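Local coordinates for cobalamin biosynthesis protein CobN (Mycobacterium tuberculosis, PDB 7C6O), which serves as the catalytic subunit of cobaltochelatase, which in cobalamin biosynthesis inserts cobalt into the corrin ring in an ATP-dependent reaction, at residues A858-R869 and I1106-E1114; L902-V910 and D920-R931. All coordinates share one frame; numbering follows the deposited sequence.

Both interactions involve the alpha/beta region built on the mixed sheet that includes strand 1107-1110, and in sequence interaction 2 is nested inside the loop that interaction 1 closes. Interaction 1 seats helix 853-874 on that border strand of the sheet and combines an apolar patch round Ile1106 with a hydroxyl pair, two waters and a salt bridge. Interaction 2 forms a separate hairpin and ties it to the end of helix 896-905, relying more on backbone bonds and arginine-carbonyl bonds. Both are partly buried, though only interaction 2 includes touching residues that are exposed. They meet where Ala863 and Leu867 of one pack on Ala903, Leu904 and Arg931 of the other.

Interaction 1 of 2, residues A858-R869 and I1106-E1114; sequences AGVALADSLLAR and IRTRTLSEE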
ATOM      1  N   ALA A 858      14.716  -6.882 -13.393  1.00 16.43           N
ATOM      2  CA  ALA A 858      13.562  -6.461 -14.179  1.00 17.12           C
ATOM      3  C   ALA A 858      13.674  -4.999 -14.593  1.00 16.44           C
ATOM      4  O   ALA A 858      13.369  -4.650 -15.739  1.00 19.19           O
ATOM      5  CB  ALA A 858      12.275  -6.695 -13.387  1.00 19.34           C
ATOM      6  N   GLY A 859      14.107  -4.132 -13.677  1.00 14.78           N
ATOM      7  CA  GLY A 859      14.232  -2.722 -14.009  1.00 17.42           C
ATOM      8  C   GLY A 859      15.245  -2.468 -15.109  1.00 16.73           C
ATOM      9  O   GLY A 859      15.029  -1.620 -15.980  1.00 16.09           O
ATOM     10  N   VAL A 860      16.366  -3.194 -15.083  1.00 16.11           N
ATOM     11  CA  VAL A 860      17.347  -3.089 -16.160  1.00 17.40           C
ATOM     12  C   VAL A 860      16.728  -3.519 -17.483  1.00 17.69           C
ATOM     13  O   VAL A 860      16.919  -2.867 -18.519  1.00 21.12           O
ATOM     14  CB  VAL A 860      18.603  -3.918 -15.824  1.00 20.31           C
ATOM     15  CG1 VAL A 860      19.517  -4.016 -17.039  1.00 20.61           C
ATOM     16  CG2 VAL A 860      19.348  -3.306 -14.644  1.00 18.17           C
ATOM     17  N   ALA A 861      15.970  -4.617 -17.470  1.00 15.76           N
ATOM     18  CA  ALA A 861      15.301  -5.072 -18.684  1.00 17.44           C
ATOM     19  C   ALA A 861      14.258  -4.063 -19.151  1.00 17.11           C
ATOM     20  O   ALA A 861      14.124  -3.816 -20.355  1.00 17.03           O
ATOM     21  CB  ALA A 861      14.667  -6.444 -18.452  1.00 16.99           C
ATOM     22  N   LEU A 862      13.512  -3.469 -18.216  1.00 16.01           N
ATOM     23  CA  LEU A 862      12.555  -2.427 -18.583  1.00 15.36           C
ATOM     24  C   LEU A 862      13.266  -1.234 -19.212  1.00 14.60           C
ATOM     25  O   LEU A 862      12.840  -0.721 -20.252  1.00 17.08           O
ATOM     26  CB  LEU A 862      11.751  -1.992 -17.353  1.00 16.12           C
ATOM     27  CG  LEU A 862      10.650  -2.942 -16.877  1.00 16.62           C
ATOM     28  CD1 LEU A 862      10.250  -2.633 -15.442  1.00 15.17           C
ATOM     29  CD2 LEU A 862       9.433  -2.857 -17.797  1.00 18.29           C
ATOM     30  N   ALA A 863      14.356  -0.779 -18.589  1.00 15.05           N
ATOM     31  CA  ALA A 863      15.130   0.327 -19.146  1.00 14.37           C
ATOM     32  C   ALA A 863      15.675  -0.022 -20.526  1.00 14.53           C
ATOM     33  O   ALA A 863      15.518   0.748 -21.480  1.00 14.49           O
ATOM     34  CB  ALA A 863      16.269   0.700 -18.195  1.00 14.45           C
ATOM     35  N   ASP A 864      16.323  -1.184 -20.649  1.00 19.90           N
ATOM     36  CA  ASP A 864      16.894  -1.579 -21.935  1.00 21.17           C
ATOM     37  C   ASP A 864      15.819  -1.697 -23.007  1.00 20.47           C
ATOM     38  O   ASP A 864      16.030  -1.289 -24.155  1.00 18.82           O
ATOM     39  CB  ASP A 864      17.645  -2.902 -21.795  1.00 20.42           C
ATOM     40  CG  ASP A 864      18.953  -2.756 -21.044  1.00 25.22           C
ATOM     41  OD1 ASP A 864      19.383  -1.607 -20.804  1.00 24.97           O
ATOM     42  OD2 ASP A 864      19.549  -3.797 -20.692  1.00 28.77           O
ATOM     43  N   SER A 865      14.657  -2.249 -22.646  1.00 16.65           N
ATOM     44  CA  SER A 865      13.590  -2.453 -23.619  1.00 17.81           C
ATOM     45  C   SER A 865      12.994  -1.126 -24.071  1.00 18.65           C
ATOM     46  O   SER A 865      12.693  -0.946 -25.258  1.00 16.84           O
ATOM     47  CB  SER A 865      12.513  -3.359 -23.018  1.00 17.62           C
ATOM     48  OG  SER A 865      11.478  -3.626 -23.943  1.00 19.82           O
ATOM     49  N   LEU A 866      12.817  -0.187 -23.139  1.00 18.45           N
ATOM     50  CA  LEU A 866      12.304   1.133 -23.495  1.00 16.18           C
ATOM     51  C   LEU A 866      13.264   1.860 -24.428  1.00 14.93           C
ATOM     52  O   LEU A 866      12.846   2.460 -25.424  1.00 16.58           O
ATOM     53  CB  LEU A 866      12.054   1.951 -22.224  1.00 15.98           C
ATOM     54  CG  LEU A 866      11.562   3.400 -22.323  1.00 21.55           C
ATOM     55  CD1 LEU A 866      10.772   3.756 -21.074  1.00 19.16           C
ATOM     56  CD2 LEU A 866      12.710   4.386 -22.498  1.00 25.24           C
ATOM     57  N   LEU A 867      14.561   1.826 -24.113  1.00 16.93           N
ATOM     58  CA  LEU A 867      15.535   2.532 -24.938  1.00 19.55           C
ATOM     59  C   LEU A 867      15.642   1.912 -26.325  1.00 23.32           C
ATOM     60  O   LEU A 867      15.733   2.632 -27.327  1.00 22.48           O
ATOM     61  CB  LEU A 867      16.896   2.549 -24.243  1.00 19.04           C
ATOM     62  CG  LEU A 867      16.931   3.300 -22.907  1.00 18.57           C
ATOM     63  CD1 LEU A 867      18.289   3.174 -22.250  1.00 17.45           C
ATOM     64  CD2 LEU A 867      16.565   4.762 -23.100  1.00 17.94           C
ATOM     65  N   ALA A 868      15.626   0.578 -26.405  1.00 22.88           N
ATOM     66  CA  ALA A 868      15.684  -0.084 -27.704  1.00 24.56           C
ATOM     67  C   ALA A 868      14.496   0.302 -28.577  1.00 22.55           C
ATOM     68  O   ALA A 868      14.655   0.566 -29.774  1.00 25.71           O
ATOM     69  CB  ALA A 868      15.744  -1.601 -27.520  1.00 23.26           C
ATOM     70  N   ARG A 869      13.296   0.346 -27.992  1.00 21.12           N
ATOM     71  CA  ARG A 869      12.110   0.713 -28.760  1.00 20.76           C
ATOM     72  C   ARG A 869      12.221   2.137 -29.287  1.00 21.21           C
ATOM     73  O   ARG A 869      11.946   2.401 -30.464  1.00 20.02           O
ATOM     74  CB  ARG A 869      10.856   0.556 -27.899  1.00 21.45           C
ATOM     75  CG  ARG A 869       9.554   0.845 -28.638  1.00 25.30           C
ATOM     76  CD  ARG A 869       9.315  -0.164 -29.755  1.00 29.50           C
ATOM     77  NE  ARG A 869       8.167   0.184 -30.590  1.00 32.98           N
ATOM     78  CZ  ARG A 869       6.962  -0.369 -30.483  1.00 33.76           C
ATOM     79  NH1 ARG A 869       6.734  -1.306 -29.572  1.00 31.73           N
ATOM     80  NH2 ARG A 869       5.984   0.013 -31.292  1.00 36.98           N
ATOM     81  N   ILE A1106      10.079  -9.371 -20.351  1.00 23.59           N
ATOM     82  CA  ILE A1106       9.726  -7.958 -20.306  1.00 22.10           C
ATOM     83  C   ILE A1106       9.685  -7.400 -21.722  1.00 19.22           C
ATOM     84  O   ILE A1106      10.601  -7.621 -22.523  1.00 18.96           O
ATOM     85  CB  ILE A1106      10.710  -7.189 -19.412  1.00 25.56           C
ATOM     86  CG1 ILE A1106      10.370  -7.443 -17.943  1.00 29.88           C
ATOM     87  CG2 ILE A1106      10.678  -5.700 -19.723  1.00 23.28           C
ATOM     88  CD1 ILE A1106      11.312  -6.796 -16.983  1.00 34.84           C
ATOM     89  N   ARG A1107       8.603  -6.693 -22.041  1.00 17.32           N
ATOM     90  CA  ARG A1107       8.380  -6.131 -23.364  1.00 21.14           C
ATOM     91  C   ARG A1107       7.906  -4.690 -23.230  1.00 22.42           C
ATOM     92  O   ARG A1107       7.316  -4.306 -22.217  1.00 22.33           O
ATOM     93  CB  ARG A1107       7.341  -6.946 -24.154  1.00 24.27           C
ATOM     94  CG  ARG A1107       7.767  -8.371 -24.476  1.00 29.69           C
ATOM     95  CD  ARG A1107       6.565  -9.302 -24.491  1.00 33.97           C
ATOM     96  NE  ARG A1107       6.001  -9.466 -23.152  1.00 39.06           N
ATOM     97  CZ  ARG A1107       4.773  -9.912 -22.901  1.00 38.56           C
ATOM     98  NH1 ARG A1107       3.965 -10.236 -23.903  1.00 39.82           N
ATOM     99  NH2 ARG A1107       4.350 -10.027 -21.648  1.00 34.72           N
ATOM    100  N   THR A1108       8.172  -3.898 -24.264  1.00 18.73           N
ATOM    101  CA  THR A1108       7.725  -2.516 -24.338  1.00 16.89           C
ATOM    102  C   THR A1108       6.862  -2.341 -25.579  1.00 22.58           C
ATOM    103  O   THR A1108       7.199  -2.842 -26.656  1.00 25.55           O
ATOM    104  CB  THR A1108       8.916  -1.545 -24.381  1.00 20.42           C
ATOM    105  OG1 THR A1108       9.701  -1.699 -23.193  1.00 20.69           O
ATOM    106  CG2 THR A1108       8.441  -0.099 -24.477  1.00 18.68           C
ATOM    107  N   ARG A1109       5.739  -1.649 -25.420  1.00 17.00           N
ATOM    108  CA  ARG A1109       4.891  -1.314 -26.551  1.00 20.08           C
ATOM    109  C   ARG A1109       4.382   0.107 -26.373  1.00 17.36           C
ATOM    110  O   ARG A1109       4.469   0.686 -25.287  1.00 17.43           O
ATOM    111  CB  ARG A1109       3.729  -2.310 -26.701  1.00 22.92           C
ATOM    112  CG  ARG A1109       2.788  -2.381 -25.517  1.00 23.62           C
ATOM    113  CD  ARG A1109       1.797  -3.531 -25.694  1.00 27.37           C
ATOM    114  NE  ARG A1109       2.447  -4.834 -25.584  1.00 26.27           N
ATOM    115  CZ  ARG A1109       2.458  -5.577 -24.479  1.00 25.27           C
ATOM    116  NH1 ARG A1109       1.843  -5.157 -23.382  1.00 20.24           N
ATOM    117  NH2 ARG A1109       3.083  -6.746 -24.474  1.00 27.17           N
ATOM    118  N   THR A1110       3.871   0.678 -27.460  1.00 17.35           N
ATOM    119  CA  THR A1110       3.318   2.018 -27.372  1.00 17.12           C
ATOM    120  C   THR A1110       1.967   1.983 -26.665  1.00 15.71           C
ATOM    121  O   THR A1110       1.326   0.933 -26.540  1.00 14.91           O
ATOM    122  CB  THR A1110       3.166   2.646 -28.760  1.00 17.53           C
ATOM    123  OG1 THR A1110       2.140   1.963 -29.492  1.00 14.83           O
ATOM    124  CG2 THR A1110       4.479   2.564 -29.535  1.00 18.34           C
ATOM    125  N   LEU A1111       1.543   3.153 -26.182  1.00 13.88           N
ATOM    126  CA  LEU A1111       0.229   3.260 -25.556  1.00 13.64           C
ATOM    127  C   LEU A1111      -0.881   2.928 -26.547  1.00 14.47           C
ATOM    128  O   LEU A1111      -1.879   2.296 -26.183  1.00 14.83           O
ATOM    129  CB  LEU A1111       0.040   4.663 -24.978  1.00 13.83           C
ATOM    130  CG  LEU A1111      -1.302   4.986 -24.316  1.00 14.28           C
ATOM    131  CD1 LEU A1111      -1.611   3.991 -23.206  1.00 12.25           C
ATOM    132  CD2 LEU A1111      -1.287   6.410 -23.778  1.00 11.73           C
ATOM    133  N   SER A1112      -0.726   3.342 -27.806  1.00 16.22           N
ATOM    134  CA  SER A1112      -1.722   2.993 -28.816  1.00 19.67           C
ATOM    135  C   SER A1112      -1.806   1.483 -29.009  1.00 18.38           C
ATOM    136  O   SER A1112      -2.904   0.926 -29.127  1.00 15.95           O
ATOM    137  CB  SER A1112      -1.400   3.681 -30.141  1.00 21.55           C
ATOM    138  OG  SER A1112      -2.285   3.234 -31.155  1.00 25.39           O
ATOM    139  N   GLU A1113      -0.652   0.807 -29.040  1.00 14.41           N
ATOM    140  CA  GLU A1113      -0.638  -0.647 -29.175  1.00 17.39           C
ATOM    141  C   GLU A1113      -1.299  -1.321 -27.981  1.00 16.23           C
ATOM    142  O   GLU A1113      -2.081  -2.265 -28.147  1.00 16.77           O
ATOM    143  CB  GLU A1113       0.802  -1.146 -29.340  1.00 17.26           C
ATOM    144  CG  GLU A1113       1.408  -0.863 -30.709  1.00 20.44           C
ATOM    145  CD  GLU A1113       2.899  -1.157 -30.771  1.00 25.67           C
ATOM    146  OE1 GLU A1113       3.537  -1.295 -29.705  1.00 21.98           O
ATOM    147  OE2 GLU A1113       3.437  -1.249 -31.894  1.00 29.24           O
ATOM    148  N   GLU A1114      -0.993  -0.860 -26.768  1.00 14.29           N
ATOM    149  CA  GLU A1114      -1.584  -1.473 -25.583  1.00 13.62           C
ATOM    150  C   GLU A1114      -3.086  -1.222 -25.523  1.00 14.04           C
ATOM    151  O   GLU A1114      -3.849  -2.094 -25.089  1.00 15.44           O
ATOM    152  CB  GLU A1114      -0.892  -0.951 -24.321  1.00 13.65           C
ATOM    153  CG  GLU A1114      -1.484  -1.470 -23.009  1.00 15.62           C
ATOM    154  CD  GLU A1114      -1.181  -2.934 -22.738  1.00 19.94           C
ATOM    155  OE1 GLU A1114      -0.486  -3.576 -23.553  1.00 21.17           O
ATOM    156  OE2 GLU A1114      -1.638  -3.449 -21.695  1.00 23.49           O
TER
HETATM  157  O   HOH W   1       9.962  -0.675 -20.659  1.00 14.38           O
HETATM  158  O   HOH W   2      12.040  -6.075 -24.824  1.00 34.26           O
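Ile1106 packs against Ala861 where helix 853-874 lies on strand 1107-1110, the border strand of a mixed sheet, and on the capping box that starts the next helix. The tight part is built round the Ile1106 side chain, which reaches the helix with both branches: CG2 lies 3.7 Å from Leu862 CD2, while CD1 lies against the methyls of Ala858 and Ala861 and also against a backbone carbonyl oxygen, only 3.2 Å from Ala858 O. The Ile1106 and Leu862 side chains cross at about a right angle.

One helical turn on, the packing gives way to hydroxyls and water. Ser865 OG, swung anti to its own nitrogen (chi1 -178°), meets Thr1108 OG1 at 2.7 Å. Each hydroxyl also holds a water: one bridges Thr1108 OG1 to the carbonyl of Leu862, the other Ser865 OG to the carbonyl of Ile1106.

Beyond them the Arg869 chain, bent at chi2 (65°), carries its guanidinium across to Glu1113, which it grips end-on. NH1 lies 3.2 Å from Glu1113 OE1, on the syn lone pair, and NH2 lies 2.9 Å from Glu1113 OE2, approached from above the carboxylate plane, with the two planes 50° apart. Thr1110 CG2 covers one face of the guanidinium. Two reciprocal bonds form the capping box, Thr1110 N to Glu1113 OE1 and the backbone N of Glu1113 to Thr1110 OG1, and the first of them fixes the carboxylate from the strand side. Glu1113 OE1 therefore receives both Arg869 NH1 and, at 3.0 Å, Thr1110 N.

Interaction 2 of 2, residues L902-V910 and D920-R931; sequences LALLGVRPV and DLAPMQPAELGR
Met924 lies across Gly906, Val907 and Arg908, and each atom of its side chain from CB outward meets one of them. CB rests 3.6 Å from Gly906 O, the same oxygen that accepts the backbone N-H of Met924. CG stays beside that oxygen and also approaches Arg908 NH2 at 3.7 Å. Because the chain continues extended past CG (chi2 175°), SD lies over one face of the Arg908 guanidinium, 3.8 Å from NH2, and CE ends 3.7 Å from Val907 C. At the edge of the same guanidinium, NH2 of Arg908 forms a salt bridge with Glu928 OE2 at 2.6 Å, although the hydrogen bond is strongly bent and weak.

The other arginine works on the end of helix 896-905. Gly906, with positive phi, closes that helix in a Schellman motif, and two carbonyls of its last turn are bound by one guanidinium: Arg931 NH2 donates to Ala903 O at 2.6 Å from above the carbonyl plane, and NH1 to Leu904 O at 3.1 Å. Leu929 CD1 lies over a face of this guanidinium, and both Leu929 methyls touch Gly906 CA. Arg933 binds the next carbonyl, that of Leu905, a gathering of positive charge which would suit the negative end of the helix dipole.

Further along, Val907 CG1 packs on Leu921 CB, on the face that Val962 of helix 949-963 covers, whereas Val910 CG2 meets Ala922 CB on the opposite face. Paired backbone bonds join Arg908 to Ala922, and Val910 bonds to Asp920, one of that pair being weak: the register of a two-stranded antiparallel beta hairpin following a Schellman-terminated helix.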
ATOM      1  N   LEU A 902      16.904   3.858 -11.695  1.00 17.09           N
ATOM      2  CA  LEU A 902      18.334   3.727 -11.431  1.00 19.45           C
ATOM      3  C   LEU A 902      19.086   3.248 -12.668  1.00 20.20           C
ATOM      4  O   LEU A 902      20.171   3.753 -12.978  1.00 18.53           O
ATOM      5  CB  LEU A 902      18.559   2.774 -10.257  1.00 15.74           C
ATOM      6  CG  LEU A 902      18.044   3.265  -8.901  1.00 15.77           C
ATOM      7  CD1 LEU A 902      18.234   2.211  -7.818  1.00 17.35           C
ATOM      8  CD2 LEU A 902      18.737   4.559  -8.509  1.00 16.25           C
ATOM      9  N   ALA A 903      18.518   2.281 -13.394  1.00 19.93           N
ATOM     10  CA  ALA A 903      19.189   1.755 -14.580  1.00 18.15           C
ATOM     11  C   ALA A 903      19.323   2.819 -15.662  1.00 18.21           C
ATOM     12  O   ALA A 903      20.363   2.911 -16.327  1.00 19.17           O
ATOM     13  CB  ALA A 903      18.436   0.536 -15.115  1.00 14.37           C
ATOM     14  N   LEU A 904      18.282   3.631 -15.861  1.00 15.33           N
ATOM     15  CA  LEU A 904      18.358   4.687 -16.866  1.00 14.33           C
ATOM     16  C   LEU A 904      19.435   5.705 -16.510  1.00 16.35           C
ATOM     17  O   LEU A 904      20.184   6.162 -17.385  1.00 18.87           O
ATOM     18  CB  LEU A 904      16.997   5.367 -17.016  1.00 15.74           C
ATOM     19  CG  LEU A 904      15.901   4.532 -17.677  1.00 16.28           C
ATOM     20  CD1 LEU A 904      14.532   5.159 -17.456  1.00 14.15           C
ATOM     21  CD2 LEU A 904      16.188   4.374 -19.163  1.00 17.95           C
ATOM     22  N   LEU A 905      19.530   6.067 -15.227  1.00 17.93           N
ATOM     23  CA  LEU A 905      20.567   6.982 -14.763  1.00 18.50           C
ATOM     24  C   LEU A 905      21.957   6.365 -14.811  1.00 22.59           C
ATOM     25  O   LEU A 905      22.948   7.101 -14.807  1.00 22.26           O
ATOM     26  CB  LEU A 905      20.270   7.433 -13.330  1.00 13.95           C
ATOM     27  CG  LEU A 905      18.967   8.194 -13.088  1.00 15.23           C
ATOM     28  CD1 LEU A 905      18.787   8.476 -11.607  1.00 13.22           C
ATOM     29  CD2 LEU A 905      18.950   9.484 -13.887  1.00 14.85           C
ATOM     30  N   GLY A 906      22.055   5.039 -14.845  1.00 21.50           N
ATOM     31  CA  GLY A 906      23.349   4.387 -14.811  1.00 22.79           C
ATOM     32  C   GLY A 906      23.884   4.183 -13.411  1.00 22.05           C
ATOM     33  O   GLY A 906      25.095   4.302 -13.191  1.00 23.28           O
ATOM     34  N   VAL A 907      23.009   3.882 -12.455  1.00 22.19           N
ATOM     35  CA  VAL A 907      23.376   3.715 -11.054  1.00 22.78           C
ATOM     36  C   VAL A 907      22.899   2.347 -10.594  1.00 23.25           C
ATOM     37  O   VAL A 907      21.743   1.975 -10.825  1.00 23.98           O
ATOM     38  CB  VAL A 907      22.775   4.825 -10.173  1.00 21.66           C
ATOM     39  CG1 VAL A 907      23.108   4.587  -8.708  1.00 17.96           C
ATOM     40  CG2 VAL A 907      23.281   6.175 -10.621  1.00 20.63           C
ATOM     41  N   ARG A 908      23.786   1.608  -9.941  1.00 23.13           N
ATOM     42  CA  ARG A 908      23.499   0.284  -9.414  1.00 23.04           C
ATOM     43  C   ARG A 908      23.214   0.357  -7.920  1.00 22.33           C
ATOM     44  O   ARG A 908      23.868   1.122  -7.200  1.00 21.76           O
ATOM     45  CB  ARG A 908      24.682  -0.654  -9.660  1.00 29.58           C
ATOM     46  CG  ARG A 908      24.356  -2.131  -9.542  1.00 37.20           C
ATOM     47  CD  ARG A 908      25.619  -2.974  -9.589  1.00 42.24           C
ATOM     48  NE  ARG A 908      26.545  -2.505 -10.614  1.00 45.25           N
ATOM     49  CZ  ARG A 908      26.528  -2.905 -11.881  1.00 46.12           C
ATOM     50  NH1 ARG A 908      25.627  -3.789 -12.287  1.00 46.81           N
ATOM     51  NH2 ARG A 908      27.412  -2.420 -12.742  1.00 46.05           N
ATOM     52  N   PRO A 909      22.242  -0.404  -7.425  1.00 22.52           N
ATOM     53  CA  PRO A 909      22.044  -0.495  -5.976  1.00 20.09           C
ATOM     54  C   PRO A 909      23.148  -1.316  -5.330  1.00 20.89           C
ATOM     55  O   PRO A 909      23.814  -2.132  -5.970  1.00 20.60           O
ATOM     56  CB  PRO A 909      20.684  -1.192  -5.835  1.00 20.62           C
ATOM     57  CG  PRO A 909      20.080  -1.199  -7.213  1.00 21.80           C
ATOM     58  CD  PRO A 909      21.228  -1.173  -8.165  1.00 21.62           C
ATOM     59  N   VAL A 910      23.333  -1.082  -4.033  1.00 21.65           N
ATOM     60  CA  VAL A 910      24.283  -1.826  -3.211  1.00 23.60           C
ATOM     61  C   VAL A 910      23.506  -2.444  -2.059  1.00 22.54           C
ATOM     62  O   VAL A 910      22.878  -1.724  -1.272  1.00 24.07           O
ATOM     63  CB  VAL A 910      25.422  -0.931  -2.693  1.00 25.05           C
ATOM     64  CG1 VAL A 910      26.357  -1.727  -1.795  1.00 26.79           C
ATOM     65  CG2 VAL A 910      26.189  -0.326  -3.857  1.00 23.19           C
ATOM     66  N   ASP A 920      23.418   1.459  -0.212  1.00 24.29           N
ATOM     67  CA  ASP A 920      24.217   2.460  -0.909  1.00 23.74           C
ATOM     68  C   ASP A 920      23.885   2.415  -2.396  1.00 23.79           C
ATOM     69  O   ASP A 920      23.049   1.627  -2.848  1.00 22.67           O
ATOM     70  CB  ASP A 920      25.713   2.232  -0.668  1.00 27.51           C
ATOM     71  CG  ASP A 920      26.496   3.528  -0.598  1.00 31.53           C
ATOM     72  OD1 ASP A 920      26.021   4.544  -1.148  1.00 33.10           O
ATOM     73  OD2 ASP A 920      27.587   3.531   0.008  1.00 35.62           O
ATOM     74  N   LEU A 921      24.553   3.286  -3.153  1.00 21.30           N
ATOM     75  CA  LEU A 921      24.452   3.339  -4.602  1.00 21.69           C
ATOM     76  C   LEU A 921      25.856   3.367  -5.191  1.00 23.02           C
ATOM     77  O   LEU A 921      26.797   3.858  -4.562  1.00 24.81           O
ATOM     78  CB  LEU A 921      23.677   4.576  -5.077  1.00 21.02           C
ATOM     79  CG  LEU A 921      22.235   4.745  -4.600  1.00 21.10           C
ATOM     80  CD1 LEU A 921      21.750   6.155  -4.902  1.00 22.18           C
ATOM     81  CD2 LEU A 921      21.332   3.714  -5.258  1.00 19.09           C
ATOM     82  N   ALA A 922      25.984   2.842  -6.404  1.00 22.54           N
ATOM     83  CA  ALA A 922      27.272   2.798  -7.080  1.00 26.04           C
ATOM     84  C   ALA A 922      27.098   3.153  -8.550  1.00 27.07           C
ATOM     85  O   ALA A 922      26.510   2.376  -9.312  1.00 28.19           O
ATOM     86  CB  ALA A 922      27.914   1.417  -6.934  1.00 27.42           C
ATOM     87  N   PRO A 923      27.588   4.312  -8.987  1.00 28.27           N
ATOM     88  CA  PRO A 923      27.440   4.682 -10.399  1.00 29.50           C
ATOM     89  C   PRO A 923      28.269   3.782 -11.299  1.00 28.40           C
ATOM     90  O   PRO A 923      29.426   3.473 -11.006  1.00 28.30           O
ATOM     91  CB  PRO A 923      27.943   6.130 -10.440  1.00 31.49           C
ATOM     92  CG  PRO A 923      28.880   6.228  -9.282  1.00 34.47           C
ATOM     93  CD  PRO A 923      28.293   5.347  -8.213  1.00 33.63           C
ATOM     94  N   MET A 924      27.658   3.350 -12.398  1.00 24.63           N
ATOM     95  CA  MET A 924      28.386   2.628 -13.428  1.00 31.16           C
ATOM     96  C   MET A 924      29.095   3.622 -14.337  1.00 34.57           C
ATOM     97  O   MET A 924      28.572   4.703 -14.623  1.00 33.80           O
ATOM     98  CB  MET A 924      27.442   1.753 -14.252  1.00 34.26           C
ATOM     99  CG  MET A 924      26.394   1.020 -13.441  1.00 37.76           C
ATOM    100  SD  MET A 924      25.242   0.131 -14.505  1.00 42.66           S
ATOM    101  CE  MET A 924      23.776   0.133 -13.482  1.00 40.19           C
ATOM    102  N   GLN A 925      30.288   3.254 -14.788  1.00 33.40           N
ATOM    103  CA  GLN A 925      31.026   4.175 -15.635  1.00 36.09           C
ATOM    104  C   GLN A 925      30.486   4.145 -17.064  1.00 33.59           C
ATOM    105  O   GLN A 925      29.896   3.147 -17.490  1.00 32.86           O
ATOM    106  CB  GLN A 925      32.512   3.832 -15.622  1.00 41.26           C
ATOM    107  CG  GLN A 925      33.160   4.021 -14.257  1.00 45.03           C
ATOM    108  CD  GLN A 925      32.934   5.414 -13.690  1.00 47.34           C
ATOM    109  OE1 GLN A 925      33.115   6.418 -14.382  1.00 47.43           O
ATOM    110  NE2 GLN A 925      32.529   5.480 -12.425  1.00 47.97           N
ATOM    111  N   PRO A 926      30.658   5.241 -17.814  1.00 34.65           N
ATOM    112  CA  PRO A 926      30.117   5.290 -19.186  1.00 34.35           C
ATOM    113  C   PRO A 926      30.560   4.138 -20.072  1.00 33.73           C
ATOM    114  O   PRO A 926      29.773   3.666 -20.901  1.00 32.50           O
ATOM    115  CB  PRO A 926      30.639   6.635 -19.709  1.00 33.57           C
ATOM    116  CG  PRO A 926      30.789   7.472 -18.491  1.00 34.25           C
ATOM    117  CD  PRO A 926      31.230   6.534 -17.400  1.00 34.96           C
ATOM    118  N   ALA A 927      31.802   3.670 -19.919  1.00 35.18           N
ATOM    119  CA  ALA A 927      32.275   2.552 -20.728  1.00 36.95           C
ATOM    120  C   ALA A 927      31.475   1.286 -20.445  1.00 38.28           C
ATOM    121  O   ALA A 927      31.180   0.511 -21.363  1.00 39.97           O
ATOM    122  CB  ALA A 927      33.766   2.318 -20.476  1.00 34.97           C
ATOM    123  N   GLU A 928      31.113   1.059 -19.180  1.00 37.20           N
ATOM    124  CA  GLU A 928      30.299  -0.107 -18.847  1.00 37.25           C
ATOM    125  C   GLU A 928      28.856   0.084 -19.291  1.00 36.40           C
ATOM    126  O   GLU A 928      28.211  -0.864 -19.756  1.00 36.72           O
ATOM    127  CB  GLU A 928      30.358  -0.381 -17.345  1.00 40.26           C
ATOM    128  CG  GLU A 928      29.473  -1.534 -16.904  1.00 44.08           C
ATOM    129  CD  GLU A 928      29.366  -1.651 -15.397  1.00 47.82           C
ATOM    130  OE1 GLU A 928      29.851  -0.740 -14.691  1.00 49.93           O
ATOM    131  OE2 GLU A 928      28.796  -2.654 -14.921  1.00 48.87           O
ATOM    132  N   LEU A 929      28.330   1.302 -19.151  1.00 35.08           N
ATOM    133  CA  LEU A 929      26.950   1.571 -19.541  1.00 32.07           C
ATOM    134  C   LEU A 929      26.751   1.420 -21.044  1.00 34.27           C
ATOM    135  O   LEU A 929      25.677   0.993 -21.486  1.00 34.26           O
ATOM    136  CB  LEU A 929      26.553   2.974 -19.078  1.00 30.09           C
ATOM    137  CG  LEU A 929      25.072   3.309 -18.907  1.00 29.63           C
ATOM    138  CD1 LEU A 929      24.404   2.315 -17.972  1.00 27.71           C
ATOM    139  CD2 LEU A 929      24.922   4.727 -18.375  1.00 28.26           C
ATOM    140  N   GLY A 930      27.767   1.751 -21.840  1.00 31.73           N
ATOM    141  CA  GLY A 930      27.667   1.625 -23.282  1.00 30.76           C
ATOM    142  C   GLY A 930      26.705   2.582 -23.942  1.00 29.85           C
ATOM    143  O   GLY A 930      26.418   2.427 -25.133  1.00 30.23           O
ATOM    144  N   ARG A 931      26.207   3.569 -23.208  1.00 27.33           N
ATOM    145  CA  ARG A 931      25.192   4.486 -23.702  1.00 25.98           C
ATOM    146  C   ARG A 931      25.144   5.681 -22.763  1.00 25.40           C
ATOM    147  O   ARG A 931      25.679   5.615 -21.650  1.00 24.69           O
ATOM    148  CB  ARG A 931      23.820   3.800 -23.777  1.00 26.99           C
ATOM    149  CG  ARG A 931      23.354   3.253 -22.448  1.00 28.07           C
ATOM    150  CD  ARG A 931      21.868   3.452 -22.276  1.00 25.96           C
ATOM    151  NE  ARG A 931      21.366   2.769 -21.089  1.00 26.30           N
ATOM    152  CZ  ARG A 931      21.162   3.354 -19.913  1.00 23.49           C
ATOM    153  NH1 ARG A 931      21.412   4.647 -19.755  1.00 22.19           N
ATOM    154  NH2 ARG A 931      20.700   2.643 -18.895  1.00 22.74           N
TER